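PDB 3LOV: protoporphyrinogen oxidase from Exiguobacterium sibiricum, which probably oxidises coproporphyrinogen III to coproporphyrin III with molecular oxygen, using FAD as its cofactor, in the coproporphyrin-dependent route to heme b. Local coordinates for residues S4-I9 against D264-L269; L17-Y22 against A452-M457; I148-Y153 against F185-Q190; S183-A186 against F191-N194; E426-L429 against G434-L437. One frame throughout, in Å; residues are numbered along the deposited sequence.

Interactions 2, 4 and 5 are buried, whereas interactions 1 and 3 are partly exposed. Interactions 1, 2 and 5 belong to the FAD-binding part of the fold: 1 and 5 both involve the parallel sheet, and interaction 2 pairs two helices beside it, Ile9 of interaction 1 packing on Ala19 and Ala20. Interactions 3 and 4 lie together in a helical region, share Phe185 and Ala186 and both use helix 189-198. No hydrogen bond crosses any of the five. Aliphatic groups lie over tyrosine faces in 2 and 5, and methyl groups meet in 1 and 4. In 3 a leucine methyl meets a tyrosine ring obliquely and a threonine hydroxyl, while 1 also has two arginines near its exposed end.

Interaction 1: residues S4-I9 against D264-L269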
# COMPACT_ATOMS: atom_id res chain seq x y z
N SER A 4 -34.85 11.54 9.54
CA SER A 4 -34.68 12.65 8.60
C SER A 4 -33.21 12.87 8.16
O SER A 4 -32.96 13.53 7.16
CB SER A 4 -35.29 13.95 9.19
OG SER A 4 -34.47 14.54 10.19
N LYS A 5 -32.26 12.30 8.89
CA LYS A 5 -30.84 12.66 8.73
C LYS A 5 -30.16 11.83 7.66
O LYS A 5 -30.56 10.70 7.40
CB LYS A 5 -30.06 12.47 10.03
CG LYS A 5 -30.71 12.99 11.31
CD LYS A 5 -30.34 14.39 11.64
CE LYS A 5 -30.76 14.74 13.08
NZ LYS A 5 -31.06 16.20 13.18
N ARG A 6 -29.11 12.38 7.10
CA ARG A 6 -28.47 11.80 5.91
C ARG A 6 -26.95 11.79 6.05
O ARG A 6 -26.33 12.78 6.47
CB ARG A 6 -28.89 12.57 4.67
CG ARG A 6 -30.43 12.71 4.52
CD ARG A 6 -30.83 13.48 3.26
NE ARG A 6 -30.45 12.76 2.05
CZ ARG A 6 -31.11 11.70 1.57
NH1 ARG A 6 -32.21 11.21 2.20
NH2 ARG A 6 -30.66 11.13 0.46
N LEU A 7 -26.37 10.64 5.72
CA LEU A 7 -24.93 10.47 5.61
C LEU A 7 -24.56 10.52 4.14
O LEU A 7 -25.15 9.82 3.33
CB LEU A 7 -24.54 9.10 6.19
CG LEU A 7 -23.10 8.59 5.93
CD1 LEU A 7 -22.07 9.52 6.53
CD2 LEU A 7 -22.90 7.15 6.45
N VAL A 8 -23.60 11.36 3.77
CA VAL A 8 -23.05 11.30 2.42
C VAL A 8 -21.59 10.85 2.55
O VAL A 8 -20.79 11.47 3.29
CB VAL A 8 -23.08 12.67 1.67
CG1 VAL A 8 -22.44 12.55 0.30
CG2 VAL A 8 -24.52 13.21 1.52
N ILE A 9 -21.26 9.80 1.84
CA ILE A 9 -19.89 9.24 1.78
C ILE A 9 -19.33 9.73 0.47
O ILE A 9 -20.03 9.64 -0.57
CB ILE A 9 -19.94 7.70 1.81
CG1 ILE A 9 -20.37 7.23 3.20
CG2 ILE A 9 -18.57 7.05 1.38
CD1 ILE A 9 -20.96 5.81 3.21
N ASP A 264 -27.13 25.90 8.07
CA ASP A 264 -27.62 25.99 9.46
C ASP A 264 -27.50 24.68 10.25
O ASP A 264 -28.50 24.14 10.77
CB ASP A 264 -29.07 26.53 9.45
CG ASP A 264 -29.20 27.86 8.66
OD1 ASP A 264 -28.49 28.83 8.99
OD2 ASP A 264 -30.01 27.96 7.71
N GLY A 265 -26.28 24.15 10.37
CA GLY A 265 -26.06 22.92 11.15
C GLY A 265 -25.90 21.70 10.24
O GLY A 265 -25.27 20.73 10.61
N ARG A 266 -26.48 21.74 9.06
CA ARG A 266 -26.33 20.68 8.08
C ARG A 266 -25.36 21.21 7.02
O ARG A 266 -24.81 22.30 7.15
CB ARG A 266 -27.71 20.33 7.46
CG ARG A 266 -28.90 20.10 8.46
CD ARG A 266 -30.22 19.65 7.74
NE ARG A 266 -30.05 18.34 7.10
CZ ARG A 266 -30.61 17.94 5.95
NH1 ARG A 266 -31.44 18.70 5.26
NH2 ARG A 266 -30.32 16.72 5.49
N TYR A 267 -25.17 20.46 5.95
CA TYR A 267 -24.28 20.89 4.89
C TYR A 267 -24.95 20.76 3.55
O TYR A 267 -25.75 19.84 3.33
CB TYR A 267 -22.99 20.03 4.94
CG TYR A 267 -22.23 20.24 6.22
CD1 TYR A 267 -21.43 21.35 6.39
CD2 TYR A 267 -22.31 19.32 7.27
CE1 TYR A 267 -20.76 21.57 7.59
CE2 TYR A 267 -21.63 19.53 8.45
CZ TYR A 267 -20.85 20.66 8.60
OH TYR A 267 -20.16 20.87 9.78
N ARG A 268 -24.60 21.67 2.67
CA ARG A 268 -25.03 21.62 1.32
C ARG A 268 -23.80 21.23 0.52
O ARG A 268 -22.79 21.94 0.56
CB ARG A 268 -25.54 22.99 0.88
CG ARG A 268 -25.89 23.07 -0.58
CD ARG A 268 -26.61 24.39 -0.89
NE ARG A 268 -26.65 24.63 -2.33
CZ ARG A 268 -27.54 25.40 -2.97
NH1 ARG A 268 -28.53 26.01 -2.32
NH2 ARG A 268 -27.46 25.54 -4.27
N LEU A 269 -23.90 20.11 -0.21
CA LEU A 269 -22.76 19.56 -0.96
C LEU A 269 -22.96 19.83 -2.43
O LEU A 269 -23.93 19.37 -3.03
CB LEU A 269 -22.59 18.07 -0.68
CG LEU A 269 -21.79 17.62 0.56
CD1 LEU A 269 -22.12 18.34 1.83
CD2 LEU A 269 -22.01 16.12 0.76
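Val8 and Leu269 mark the closest backbone approach, their CA atoms 8.9 Å apart, on strands whose end-to-end directions differ by 40°. At that separation no backbone hydrogen bond can join them; they belong to different sheets: strand 6-10 is central in the parallel sheet of a Rossmann-type FAD-binding fold, and strand 266-270 is the middle strand of a three-stranded antiparallel sheet. Between the sheets the two side chains reach toward each other tip to tip. Leu269 CD2 rests against the fork of the valine, 3.6 Å from Val8 CG1. A branched valine offers a short, rigid surface here, and the longer leucine spans the remaining distance. Leu269 also touches Leu257, a residue that binds FAD.

Toward the surface the chemistry turns polar. Arg266, its chain bent at chi3 (64°), brings its end to the aliphatic part of Arg6, and the two guanidinium planes stand 87° apart. Arg266 NE forms a salt bridge with Asp279, whose other carboxylate oxygen accepts the backbone N-H of Arg6. This shared acid probably offsets the like charges, Arg6 NE lying 5.2 Å from Arg266 NH2. At the guanidinium edge, in its plane, Arg266 NH2 comes to 4.0 Å from Arg6 CD.

Interaction 2: residues L17-Y22 against A452-M457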
# COMPACT_ATOMS: atom_id res chain seq x y z
N LEU A 17 -16.67 2.33 -0.11
CA LEU A 17 -17.57 1.18 -0.27
C LEU A 17 -17.66 0.38 1.03
O LEU A 17 -18.75 0.00 1.46
CB LEU A 17 -17.12 0.27 -1.43
CG LEU A 17 -17.50 0.77 -2.82
CD1 LEU A 17 -16.91 -0.10 -3.90
CD2 LEU A 17 -19.03 0.83 -2.94
N ALA A 18 -16.53 0.19 1.70
CA ALA A 18 -16.53 -0.37 3.04
C ALA A 18 -17.29 0.51 4.02
O ALA A 18 -18.03 0.01 4.88
CB ALA A 18 -15.12 -0.59 3.54
N ALA A 19 -17.12 1.81 3.91
CA ALA A 19 -17.86 2.68 4.79
C ALA A 19 -19.39 2.47 4.59
O ALA A 19 -20.14 2.46 5.54
CB ALA A 19 -17.47 4.16 4.58
N ALA A 20 -19.85 2.29 3.36
CA ALA A 20 -21.30 2.23 3.13
C ALA A 20 -21.82 0.93 3.74
O ALA A 20 -22.92 0.92 4.32
CB ALA A 20 -21.62 2.29 1.67
N TYR A 21 -21.03 -0.14 3.58
CA TYR A 21 -21.36 -1.49 4.05
C TYR A 21 -21.55 -1.43 5.54
O TYR A 21 -22.56 -1.92 6.06
CB TYR A 21 -20.23 -2.49 3.71
CG TYR A 21 -20.47 -3.88 4.31
CD1 TYR A 21 -21.29 -4.81 3.68
CD2 TYR A 21 -19.89 -4.24 5.53
CE1 TYR A 21 -21.53 -6.06 4.26
CE2 TYR A 21 -20.13 -5.46 6.09
CZ TYR A 21 -20.94 -6.37 5.45
OH TYR A 21 -21.18 -7.59 6.03
N TYR A 22 -20.57 -0.86 6.22
CA TYR A 22 -20.64 -0.80 7.67
C TYR A 22 -21.72 0.18 8.12
O TYR A 22 -22.33 -0.04 9.16
CB TYR A 22 -19.30 -0.39 8.28
CG TYR A 22 -18.19 -1.39 8.11
CD1 TYR A 22 -18.33 -2.69 8.59
CD2 TYR A 22 -16.99 -1.04 7.49
CE1 TYR A 22 -17.31 -3.63 8.44
CE2 TYR A 22 -15.95 -1.98 7.32
CZ TYR A 22 -16.14 -3.28 7.80
OH TYR A 22 -15.15 -4.21 7.65
N ALA A 452 -10.38 -0.83 7.96
CA ALA A 452 -10.45 -0.44 9.35
C ALA A 452 -10.72 1.05 9.53
O ALA A 452 -11.39 1.46 10.51
CB ALA A 452 -9.12 -0.80 10.09
N SER A 453 -10.11 1.87 8.68
CA SER A 453 -10.27 3.32 8.76
C SER A 453 -11.76 3.64 8.58
O SER A 453 -12.36 4.34 9.42
CB SER A 453 -9.39 4.03 7.70
OG SER A 453 -9.48 5.45 7.73
N ALA A 454 -12.36 3.09 7.53
CA ALA A 454 -13.81 3.20 7.29
C ALA A 454 -14.63 2.70 8.51
O ALA A 454 -15.48 3.43 9.01
CB ALA A 454 -14.25 2.44 6.00
N LYS A 455 -14.37 1.48 8.99
CA LYS A 455 -15.13 0.92 10.11
C LYS A 455 -15.04 1.79 11.37
O LYS A 455 -16.06 2.11 12.00
CB LYS A 455 -14.66 -0.48 10.43
CG LYS A 455 -15.63 -1.30 11.31
CD LYS A 455 -14.92 -2.56 11.84
CE LYS A 455 -15.89 -3.64 12.31
NZ LYS A 455 -17.17 -3.05 12.73
N THR A 456 -13.82 2.18 11.75
CA THR A 456 -13.70 3.04 12.93
C THR A 456 -14.42 4.40 12.72
O THR A 456 -15.02 4.92 13.65
CB THR A 456 -12.23 3.25 13.32
OG1 THR A 456 -11.59 1.97 13.32
CG2 THR A 456 -12.10 3.84 14.71
N MSE A 457 -14.36 5.01 11.52
CA MSE A 457 -15.05 6.29 11.39
C MSE A 457 -16.57 6.10 11.40
O MSE A 457 -17.28 6.85 12.04
CB MSE A 457 -14.59 7.12 10.19
CG MSE A 457 -13.17 7.61 10.30
SE MSE A 457 -12.88 8.81 11.80
CE MSE A 457 -11.76 7.78 13.02
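Tyr22 and Lys455 carry the outer part of this helix-helix contact, and three alanines carry the inner part. Helix 14-26, which follows the glycine-rich turn of the Rossmann-type fold, packs on helix 447-463 with segment axes 8.3 Å apart and a crossing angle of -38°. Such closeness suits alanine. Ala454 CB lies against helix 14-26 between two methyl groups, 4.0 Å from Ala18 CB and 3.9 Å from Ala19 CB, and comes nearer still to the backbone, 3.6 Å from Ala19 N.

One turn on, the tyrosine ring continues the contact beyond the alanines. With CG beside its own backbone N (chi1 -67°), Tyr22 turns a face to helix 447-463. The lysine stem, its CG anti to the backbone N (chi1 -164°), runs extended across that face at about a right angle and bends only at its last torsion. Lys455 CG stands 3.8 Å from the ring centroid, almost exactly on the ring normal, a CH-pi contact, while Lys455 CB lies 3.7 Å from Tyr22 CE2. The opposite face is met toward its rim by Tyr21 CD2, so the ring is sandwiched. Replacing Tyr22 by an alanine would probably open a gap beside Val451 and Ile458 and leave the methylenes of Lys455 without the face they lie on.

Lysine serves two purposes here, for its aliphatic stem covers the aromatic ring and its ammonium continues to a long, weak ion pair with Glu459. The contact across the helices is therefore apolar and rests on close shape fitting, near the FAD-binding residue Thr15, while the charge stays at the margin.

Interaction 3: residues I148-Y153 against F185-Q190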
# COMPACT_ATOMS: atom_id res chain seq x y z
N ILE A 148 11.51 7.12 16.54
CA ILE A 148 12.52 7.76 15.69
C ILE A 148 12.40 7.08 14.35
O ILE A 148 11.79 6.01 14.26
CB ILE A 148 13.97 7.60 16.21
CG1 ILE A 148 14.27 6.11 16.51
CG2 ILE A 148 14.23 8.55 17.42
CD1 ILE A 148 15.78 5.80 16.85
N PRO A 149 12.97 7.69 13.29
CA PRO A 149 12.94 7.03 11.98
C PRO A 149 13.68 5.68 11.99
O PRO A 149 14.68 5.54 12.72
CB PRO A 149 13.66 8.02 11.05
CG PRO A 149 13.66 9.33 11.78
CD PRO A 149 13.57 9.04 13.24
N LEU A 150 13.23 4.75 11.15
CA LEU A 150 13.75 3.39 11.07
C LEU A 150 15.25 3.38 10.81
O LEU A 150 16.00 2.56 11.37
CB LEU A 150 13.00 2.58 10.00
CG LEU A 150 13.11 1.05 9.95
CD1 LEU A 150 12.90 0.42 11.33
CD2 LEU A 150 12.13 0.47 8.94
N GLY A 151 15.66 4.29 9.92
CA GLY A 151 17.03 4.41 9.49
C GLY A 151 17.92 4.94 10.59
O GLY A 151 19.09 4.57 10.69
N GLU A 152 17.39 5.84 11.40
CA GLU A 152 18.09 6.29 12.57
C GLU A 152 18.19 5.15 13.61
O GLU A 152 19.19 5.03 14.27
CB GLU A 152 17.36 7.48 13.17
CG GLU A 152 18.09 8.24 14.21
CD GLU A 152 17.36 9.56 14.58
OE1 GLU A 152 16.83 10.22 13.68
OE2 GLU A 152 17.32 9.91 15.78
N TYR A 153 17.15 4.32 13.74
CA TYR A 153 17.19 3.21 14.65
C TYR A 153 18.14 2.15 14.16
O TYR A 153 18.94 1.64 14.93
CB TYR A 153 15.80 2.59 14.80
CG TYR A 153 15.76 1.29 15.53
CD1 TYR A 153 16.06 1.21 16.86
CD2 TYR A 153 15.34 0.13 14.89
CE1 TYR A 153 15.98 -0.00 17.56
CE2 TYR A 153 15.27 -1.05 15.56
CZ TYR A 153 15.59 -1.12 16.89
OH TYR A 153 15.51 -2.33 17.54
N PHE A 185 8.24 2.78 15.30
CA PHE A 185 7.17 2.19 16.12
C PHE A 185 5.95 1.81 15.29
O PHE A 185 5.28 0.82 15.59
CB PHE A 185 6.75 3.10 17.27
CG PHE A 185 7.78 3.31 18.33
CD1 PHE A 185 9.01 2.67 18.30
CD2 PHE A 185 7.50 4.17 19.39
CE1 PHE A 185 9.95 2.89 19.31
CE2 PHE A 185 8.43 4.38 20.37
CZ PHE A 185 9.66 3.74 20.33
N ALA A 186 5.68 2.56 14.22
CA ALA A 186 4.50 2.32 13.42
C ALA A 186 4.73 1.26 12.36
O ALA A 186 3.77 0.81 11.76
CB ALA A 186 3.98 3.63 12.78
N THR A 187 5.96 0.85 12.11
CA THR A 187 6.21 -0.07 11.00
C THR A 187 6.73 -1.40 11.53
O THR A 187 6.24 -2.43 11.13
CB THR A 187 7.26 0.49 9.97
OG1 THR A 187 8.52 0.63 10.62
CG2 THR A 187 6.85 1.85 9.39
N TYR A 188 7.74 -1.38 12.40
CA TYR A 188 8.33 -2.60 12.92
C TYR A 188 8.56 -2.54 14.44
O TYR A 188 9.69 -2.72 14.92
CB TYR A 188 9.63 -2.93 12.11
CG TYR A 188 9.30 -3.23 10.64
CD1 TYR A 188 8.87 -4.50 10.24
CD2 TYR A 188 9.36 -2.22 9.67
CE1 TYR A 188 8.54 -4.76 8.91
CE2 TYR A 188 9.03 -2.47 8.33
CZ TYR A 188 8.63 -3.74 7.96
OH TYR A 188 8.31 -4.01 6.64
N PRO A 189 7.48 -2.33 15.23
CA PRO A 189 7.61 -2.21 16.70
C PRO A 189 8.18 -3.48 17.35
O PRO A 189 8.79 -3.41 18.42
CB PRO A 189 6.16 -1.97 17.17
CG PRO A 189 5.29 -2.58 16.10
CD PRO A 189 6.06 -2.38 14.80
N GLN A 190 8.02 -4.61 16.68
CA GLN A 190 8.55 -5.89 17.16
C GLN A 190 10.09 -5.91 17.18
O GLN A 190 10.70 -6.58 18.02
CB GLN A 190 7.97 -7.07 16.36
CG GLN A 190 8.39 -7.17 14.87
CD GLN A 190 7.47 -6.40 13.95
OE1 GLN A 190 6.92 -5.39 14.34
NE2 GLN A 190 7.29 -6.89 12.72
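Leu150 faces Tyr188 and Thr187 across a contact that joins the start of helix 150-158 to the loop leading into helix 189-198. Both lie in a predominantly helical region of the chain. The backbones stay well apart, the CA atoms of Leu150 and Tyr188 being 8.3 Å from each other, so the contact is made by side chains alone.

The apolar contacts all pass through one methyl group. Leu150 CG is anti to the backbone N (chi1 -165°), which sends the branched end from the first turn of its helix toward the loop. There Leu150 CD2 comes to 3.9 Å from Tyr188 CD2, meeting the ring obliquely. A leucine suits this buried place, since it carries one methyl, CD2, far enough from the helix to touch both the ring and the threonine. The tyrosine ring also meets that of Phe191, their planes about 15° apart, and this ties the loop to helix 189-198.

No hydrogen bond joins the two segments themselves; polar bonds organise each side and tie the helix start to the residues just before 185-190. Pro149 holds the N-cap position, and its carbonyl O accepts from Tyr153 N at 2.9 Å in the first helical turn. Farther out, the backbones of Leu150 and Gly151 bond to Met182 and Ile179, which fixes the helix start against the loop that leads to helix 189-198. Thr187 turns its hydroxyl to the same loop: OG1 is hydrogen-bonded to Ser183 O, and Thr187 OG1 itself lies 4.0 Å from Leu150 CD2.

Interaction 4: residues S183-A186 against F191-N194; sequences STFA and FVAN
Thr184 and Phe185 both meet Val192, closing a short loop onto the helix that follows it; an ST motif at Ser183 shapes residues 183-186. The first shell is made of methyl and ring-edge contacts. Thr184 CG2 lies 3.7 Å from Val192 CG2, the two side chains crossing at about a right angle. The same valine methyl stands at the edge of the Phe185 ring, near its plane, with Phe185 CE1 4.2 Å away. A valine branched at CB can offer one methyl to both partners without a long, flexible chain.

Threonine suits its position because its two branches do different work. OG1 lies beside the backbone N (chi1 -62°), which leaves CG2 anti to that N and facing the helix, while OG1 turns aside to a hydrogen bond with Ile148 O, in the segment before helix 150-158. Tyr153 of that helix touches Thr184, Phe191 and Val192, so it lines the same buried patch.

Farther out, Asp147 holds the loop: its carboxylate oxygens are hydrogen-bonded to Phe185 N and Ser183 OG. That serine hydroxyl completes the ST motif by accepting from the amide three residues on, with Ala186 N 2.8 Å from Ser183 OG and an N-H...O angle of 157°.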
# COMPACT_ATOMS: atom_id res chain seq x y z
N SER A 183 8.49 5.80 10.28
CA SER A 183 8.48 5.56 11.73
C SER A 183 9.01 4.15 12.07
O SER A 183 8.85 3.21 11.30
CB SER A 183 7.06 5.72 12.25
OG SER A 183 6.84 5.01 13.47
N THR A 184 9.66 4.02 13.20
CA THR A 184 10.07 2.71 13.68
C THR A 184 8.85 2.07 14.35
O THR A 184 8.45 0.95 14.00
CB THR A 184 11.22 2.84 14.67
OG1 THR A 184 12.34 3.42 14.02
CG2 THR A 184 11.62 1.49 15.21
N PHE A 185 8.24 2.78 15.30
CA PHE A 185 7.17 2.19 16.12
C PHE A 185 5.95 1.81 15.29
O PHE A 185 5.28 0.82 15.59
CB PHE A 185 6.75 3.10 17.27
CG PHE A 185 7.78 3.31 18.33
CD1 PHE A 185 9.01 2.67 18.30
CD2 PHE A 185 7.50 4.17 19.39
CE1 PHE A 185 9.95 2.89 19.31
CE2 PHE A 185 8.43 4.38 20.37
CZ PHE A 185 9.66 3.74 20.33
N ALA A 186 5.68 2.56 14.22
CA ALA A 186 4.50 2.32 13.42
C ALA A 186 4.73 1.26 12.36
O ALA A 186 3.77 0.81 11.76
CB ALA A 186 3.98 3.63 12.78
N PHE A 191 10.73 -5.16 16.28
CA PHE A 191 12.20 -5.02 16.36
C PHE A 191 12.63 -4.53 17.74
O PHE A 191 13.57 -5.09 18.35
CB PHE A 191 12.77 -4.04 15.32
CG PHE A 191 12.67 -4.52 13.89
CD1 PHE A 191 12.18 -5.79 13.58
CD2 PHE A 191 13.09 -3.68 12.85
CE1 PHE A 191 12.09 -6.21 12.24
CE2 PHE A 191 13.01 -4.09 11.52
CZ PHE A 191 12.50 -5.35 11.21
N VAL A 192 11.97 -3.48 18.20
CA VAL A 192 12.37 -2.80 19.44
C VAL A 192 11.96 -3.65 20.67
O VAL A 192 12.72 -3.76 21.64
CB VAL A 192 11.74 -1.38 19.52
CG1 VAL A 192 12.09 -0.67 20.86
CG2 VAL A 192 12.19 -0.54 18.30
N ALA A 193 10.75 -4.21 20.61
CA ALA A 193 10.22 -5.10 21.66
C ALA A 193 11.18 -6.28 21.87
O ALA A 193 11.63 -6.54 22.95
CB ALA A 193 8.77 -5.60 21.26
N ASN A 194 11.54 -6.93 20.78
CA ASN A 194 12.44 -8.06 20.85
C ASN A 194 13.85 -7.72 21.28
O ASN A 194 14.44 -8.48 22.05
CB ASN A 194 12.40 -8.85 19.55
CG ASN A 194 11.04 -9.53 19.34
OD1 ASN A 194 10.52 -9.56 18.25
ND2 ASN A 194 10.50 -10.07 20.39

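Interaction 5: residues E426-L429 against G434-L437; sequences EEVL and GIYL
Leu429 lies over a face of the Tyr436 ring, and Val428 beside it packs on Ile435 and Leu437, where helix 417-431 is followed by strand 435-437. The CH-pi contact comes first: Leu429 CD2 is 4.1 Å from the Tyr436 ring centroid, 20° off its normal and displaced toward the rim, while Leu429 CD1 approaches Tyr436 CE2. Although the tyrosine CB points away from the helix, its ring returns to the leucine.

The purely aliphatic contacts belong to Val428, whose two methyl groups divide the work. CG1, anti to the backbone N (chi1 173°), lies 4.0 Å from Ile435 CG2, and Val428 CG2 lies 4.2 Å from Leu437 CD1. A valine branched at CB can send one methyl to each of two neighbours.

A third kind of contact is with the backbone. Ile435 O is approached by Val428 CG1 at 3.5 Å and by Leu429 CD2 at 3.4 Å, and that same leucine methyl reaches Gly434 N. Putting an alanine in place of Leu429 would probably uncover the tyrosine face and open a gap beside Ile435 O. Gly434, with phi 87°, takes the turn where a CB would strike the preceding carbonyl.

Strand 435-437 is one of the two outermost strands of the parallel sheet of the Rossmann-type FAD-binding fold, hydrogen-bonded to strand 280-283. Helix 417-431 covers Ile435 and Leu437, and Tyr436 also touches Ser460 and Ile461 of helix 447-463.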
# COMPACT_ATOMS: atom_id res chain seq x y z
N GLU A 426 -9.55 16.51 14.84
CA GLU A 426 -10.09 17.43 15.85
C GLU A 426 -10.37 18.80 15.28
O GLU A 426 -11.37 19.44 15.61
CB GLU A 426 -9.10 17.57 17.02
CG GLU A 426 -8.99 16.31 17.85
CD GLU A 426 -7.84 16.37 18.85
OE1 GLU A 426 -7.22 17.46 18.99
OE2 GLU A 426 -7.55 15.32 19.47
N GLU A 427 -9.47 19.27 14.42
CA GLU A 427 -9.69 20.51 13.76
C GLU A 427 -10.90 20.42 12.84
O GLU A 427 -11.71 21.34 12.80
CB GLU A 427 -8.47 20.91 12.93
CG GLU A 427 -8.70 22.10 11.99
CD GLU A 427 -8.69 23.47 12.70
OE1 GLU A 427 -8.79 23.52 13.94
OE2 GLU A 427 -8.54 24.49 12.01
N VAL A 428 -10.99 19.37 12.04
CA VAL A 428 -12.18 19.22 11.18
C VAL A 428 -13.46 19.13 12.02
O VAL A 428 -14.47 19.74 11.72
CB VAL A 428 -12.05 18.05 10.22
CG1 VAL A 428 -13.37 17.81 9.47
CG2 VAL A 428 -10.90 18.30 9.23
N LEU A 429 -13.44 18.38 13.11
CA LEU A 429 -14.66 18.27 13.88
C LEU A 429 -15.04 19.62 14.54
O LEU A 429 -16.23 19.95 14.60
CB LEU A 429 -14.60 17.08 14.86
CG LEU A 429 -14.91 15.76 14.12
CD1 LEU A 429 -14.45 14.48 14.94
CD2 LEU A 429 -16.40 15.64 13.63
N GLY A 434 -19.67 17.01 12.35
CA GLY A 434 -20.28 16.03 11.46
C GLY A 434 -19.47 15.62 10.21
O GLY A 434 -19.95 14.84 9.38
N ILE A 435 -18.26 16.13 10.07
CA ILE A 435 -17.44 15.74 8.94
C ILE A 435 -16.29 14.88 9.44
O ILE A 435 -15.60 15.25 10.39
CB ILE A 435 -17.01 16.97 8.10
CG1 ILE A 435 -18.28 17.70 7.61
CG2 ILE A 435 -16.12 16.56 6.91
CD1 ILE A 435 -18.05 18.72 6.53
N TYR A 436 -16.15 13.70 8.83
CA TYR A 436 -15.20 12.67 9.26
C TYR A 436 -14.36 12.33 8.04
O TYR A 436 -14.77 12.54 6.89
CB TYR A 436 -15.94 11.42 9.81
CG TYR A 436 -16.78 11.71 11.05
CD1 TYR A 436 -18.08 12.22 10.97
CD2 TYR A 436 -16.27 11.48 12.31
CE1 TYR A 436 -18.82 12.53 12.15
CE2 TYR A 436 -17.00 11.77 13.48
CZ TYR A 436 -18.27 12.29 13.38
OH TYR A 436 -18.92 12.54 14.55
N LEU A 437 -13.14 11.86 8.31
CA LEU A 437 -12.16 11.48 7.28
C LEU A 437 -11.75 10.02 7.41
O LEU A 437 -11.53 9.54 8.52
CB LEU A 437 -10.88 12.34 7.45
CG LEU A 437 -11.06 13.84 7.57
CD1 LEU A 437 -9.74 14.55 7.86
CD2 LEU A 437 -11.66 14.38 6.29